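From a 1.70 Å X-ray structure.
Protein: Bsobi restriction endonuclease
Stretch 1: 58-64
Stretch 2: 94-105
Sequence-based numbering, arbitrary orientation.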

# COMPACT_ATOMS: atom_id res chain seq x y z
N THR D 58 22.46 -28.48 16.80
CA THR D 58 22.70 -27.18 17.41
C THR D 58 22.42 -26.08 16.42
O THR D 58 22.49 -26.31 15.23
CB THR D 58 24.18 -27.01 17.88
OG1 THR D 58 25.01 -26.79 16.73
CG2 THR D 58 24.65 -28.25 18.63
N PRO D 59 22.05 -24.89 16.90
CA PRO D 59 21.79 -23.79 15.96
C PRO D 59 22.92 -23.59 14.97
O PRO D 59 22.66 -23.40 13.79
CB PRO D 59 21.59 -22.58 16.87
CG PRO D 59 21.07 -23.16 18.13
CD PRO D 59 21.74 -24.51 18.29
N LYS D 60 24.17 -23.67 15.41
CA LYS D 60 25.27 -23.44 14.47
C LYS D 60 25.34 -24.49 13.42
O LYS D 60 25.84 -24.25 12.33
CB LYS D 60 26.61 -23.35 15.20
CG LYS D 60 26.83 -21.96 15.73
CD LYS D 60 28.14 -21.85 16.48
CE LYS D 60 28.00 -21.08 17.80
NZ LYS D 60 28.17 -21.94 19.05
N ASP D 61 24.80 -25.66 13.73
CA ASP D 61 24.80 -26.74 12.76
C ASP D 61 23.92 -26.42 11.55
O ASP D 61 24.14 -26.96 10.47
CB ASP D 61 24.34 -28.05 13.41
CG ASP D 61 25.41 -28.71 14.28
OD1 ASP D 61 26.62 -28.41 14.10
OD2 ASP D 61 25.02 -29.53 15.15
N LEU D 62 22.94 -25.54 11.74
CA LEU D 62 22.01 -25.15 10.67
C LEU D 62 22.76 -24.50 9.50
O LEU D 62 22.30 -24.56 8.35
CB LEU D 62 20.90 -24.20 11.23
CG LEU D 62 19.99 -24.72 12.39
CD1 LEU D 62 19.23 -23.60 13.07
CD2 LEU D 62 19.02 -25.76 11.83
N LEU D 63 23.92 -23.92 9.80
CA LEU D 63 24.74 -23.27 8.78
C LEU D 63 25.29 -24.26 7.74
O LEU D 63 25.73 -23.87 6.66
CB LEU D 63 25.90 -22.58 9.45
CG LEU D 63 25.43 -21.44 10.33
CD1 LEU D 63 26.58 -20.83 11.15
CD2 LEU D 63 24.84 -20.42 9.38
N TYR D 64 25.27 -25.54 8.08
CA TYR D 64 25.79 -26.54 7.15
C TYR D 64 24.76 -27.26 6.30
O TYR D 64 25.11 -28.06 5.43
CB TYR D 64 26.64 -27.56 7.90
CG TYR D 64 27.66 -26.88 8.75
CD1 TYR D 64 28.47 -25.90 8.20
CD2 TYR D 64 27.74 -27.13 10.11
CE1 TYR D 64 29.34 -25.18 8.97
CE2 TYR D 64 28.59 -26.44 10.90
CZ TYR D 64 29.39 -25.44 10.34
OH TYR D 64 30.22 -24.68 11.15
N SER D 94 23.04 -11.46 8.71
CA SER D 94 21.66 -11.55 9.16
C SER D 94 21.40 -12.95 9.71
O SER D 94 20.73 -13.11 10.72
CB SER D 94 20.68 -11.30 7.98
OG SER D 94 19.35 -11.05 8.44
N ILE D 95 21.91 -13.97 9.03
CA ILE D 95 21.67 -15.33 9.49
C ILE D 95 22.37 -15.54 10.83
O ILE D 95 21.80 -16.15 11.72
CB ILE D 95 22.11 -16.40 8.44
CG1 ILE D 95 21.20 -16.36 7.21
CG2 ILE D 95 22.05 -17.82 9.07
CD1 ILE D 95 21.75 -17.14 6.02
N ASN D 96 23.58 -15.03 10.99
CA ASN D 96 24.27 -15.17 12.27
C ASN D 96 23.49 -14.46 13.38
O ASN D 96 23.44 -14.95 14.52
CB ASN D 96 25.71 -14.64 12.18
CG ASN D 96 26.57 -15.48 11.23
OD1 ASN D 96 26.35 -16.70 11.07
ND2 ASN D 96 27.55 -14.84 10.58
N ASN D 97 22.87 -13.34 13.06
CA ASN D 97 22.10 -12.61 14.07
C ASN D 97 20.95 -13.47 14.54
O ASN D 97 20.63 -13.52 15.72
CB ASN D 97 21.60 -11.30 13.49
CG ASN D 97 22.73 -10.30 13.25
OD1 ASN D 97 23.82 -10.41 13.86
ND2 ASN D 97 22.49 -9.32 12.36
N LEU D 98 20.33 -14.18 13.60
CA LEU D 98 19.20 -15.03 13.93
C LEU D 98 19.70 -16.14 14.87
O LEU D 98 19.08 -16.43 15.91
CB LEU D 98 18.61 -15.64 12.63
CG LEU D 98 17.65 -16.80 12.88
CD1 LEU D 98 16.42 -16.33 13.65
CD2 LEU D 98 17.29 -17.46 11.52
N ILE D 99 20.81 -16.76 14.50
CA ILE D 99 21.39 -17.81 15.34
C ILE D 99 21.78 -17.29 16.74
O ILE D 99 21.37 -17.86 17.74
CB ILE D 99 22.61 -18.49 14.64
CG1 ILE D 99 22.13 -19.36 13.47
CG2 ILE D 99 23.39 -19.37 15.64
CD1 ILE D 99 23.24 -19.82 12.58
N GLU D 100 22.50 -16.17 16.81
CA GLU D 100 22.94 -15.64 18.10
C GLU D 100 21.89 -14.98 18.92
O GLU D 100 21.91 -15.11 20.14
CB GLU D 100 24.11 -14.66 17.92
CG GLU D 100 25.29 -15.28 17.15
CD GLU D 100 26.41 -14.29 16.88
OE1 GLU D 100 26.21 -13.09 17.15
OE2 GLU D 100 27.49 -14.70 16.38
N ASN D 101 20.97 -14.28 18.27
CA ASN D 101 19.96 -13.54 19.01
C ASN D 101 18.72 -14.29 19.35
O ASN D 101 18.03 -13.97 20.34
CB ASN D 101 19.55 -12.27 18.25
CG ASN D 101 20.70 -11.36 17.99
OD1 ASN D 101 21.61 -11.27 18.82
ND2 ASN D 101 20.69 -10.65 16.84
N PHE D 102 18.40 -15.30 18.56
CA PHE D 102 17.17 -16.04 18.83
C PHE D 102 17.27 -17.56 19.01
O PHE D 102 16.68 -18.13 19.94
CB PHE D 102 16.15 -15.70 17.71
CG PHE D 102 15.87 -14.23 17.61
CD1 PHE D 102 15.18 -13.58 18.63
CD2 PHE D 102 16.26 -13.50 16.51
CE1 PHE D 102 14.88 -12.21 18.55
CE2 PHE D 102 15.95 -12.13 16.42
CZ PHE D 102 15.26 -11.49 17.43
N LEU D 103 18.02 -18.22 18.14
CA LEU D 103 18.07 -19.66 18.21
C LEU D 103 18.85 -20.17 19.37
O LEU D 103 18.39 -21.05 20.07
CB LEU D 103 18.55 -20.25 16.88
CG LEU D 103 17.77 -19.80 15.61
CD1 LEU D 103 18.19 -20.62 14.40
CD2 LEU D 103 16.26 -19.90 15.82
N GLU D 104 20.03 -19.63 19.63
CA GLU D 104 20.79 -20.12 20.78
C GLU D 104 20.01 -19.83 22.05
O GLU D 104 19.87 -20.67 22.93
CB GLU D 104 22.16 -19.50 20.72
CG GLU D 104 22.71 -19.75 19.36
CD GLU D 104 24.18 -19.56 19.24
OE1 GLU D 104 24.67 -18.50 19.68
OE2 GLU D 104 24.83 -20.48 18.67
N PRO D 105 19.51 -18.61 22.19
CA PRO D 105 18.72 -18.31 23.39
C PRO D 105 17.48 -19.23 23.60
O PRO D 105 17.03 -19.39 24.75
CB PRO D 105 18.30 -16.83 23.18
CG PRO D 105 19.41 -16.27 22.35
CD PRO D 105 19.77 -17.40 21.39
O HOH W 1 24.97 -23.59 18.39

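Residues 59-64 have helical phi/psi values, but their backbone bonds span three residues: Leu62 N to Pro59 O is 3.0 Å and Tyr64 N to Asp61 O is 3.0 Å. At the start of this turn, Asp61 N donates to Thr58 OG1 at 3.2 Å, and Thr58 N makes a weak bond to Asp61 OD2, also 3.2 Å, with an angle of 127°. The second stretch is already helical at Ser94, the helix having begun earlier in the chain, with four-residue spacing such as Ile99 N to Ile95 O at 3.0 Å. It then widens into a pi-type turn, where Leu103 N reaches Leu98 O at 3.0 Å.

The CA atoms of Pro59 and Leu103 lie 6.0 Å apart, whereas those of Leu63 and Ile95 are separated by 8.5 Å. The backbones are therefore closer at the proline, and the stretches pair in opposite sequence order. No hydrogen bond links them directly; apolar packing supplies most of the contact, which buries 361 Å² summed over both sides.

Ile95, Ile99 and Leu103, spaced four apart, all direct CA-to-CB toward the first stretch. Pro59 directs CA-to-CB toward the helix, and its CB lies 3.8 Å from Leu103 CB and 3.9 Å from Ile99 CG2. Leu62 CD1 meets Leu103 CD1 at 3.4 Å, a tight methyl contact. Leu63 starts sideways, yet its end comes nearer, placing CG 3.5 Å from Ile99 CD1 and CD2 3.8 Å from Ile95 CG2.

Charge complements this packing at Glu104. Lys60 NZ and Glu104 OE2 form a long salt bridge at 3.7 Å, so the attraction is electrostatic without close polar contact. A water also bridges the same two residues, through the backbone of Lys60, accepting from Lys60 N at 3.1 Å and donating to Glu104 OE2 at 3.1 Å, so that the turn's backbone is linked to the carboxylate.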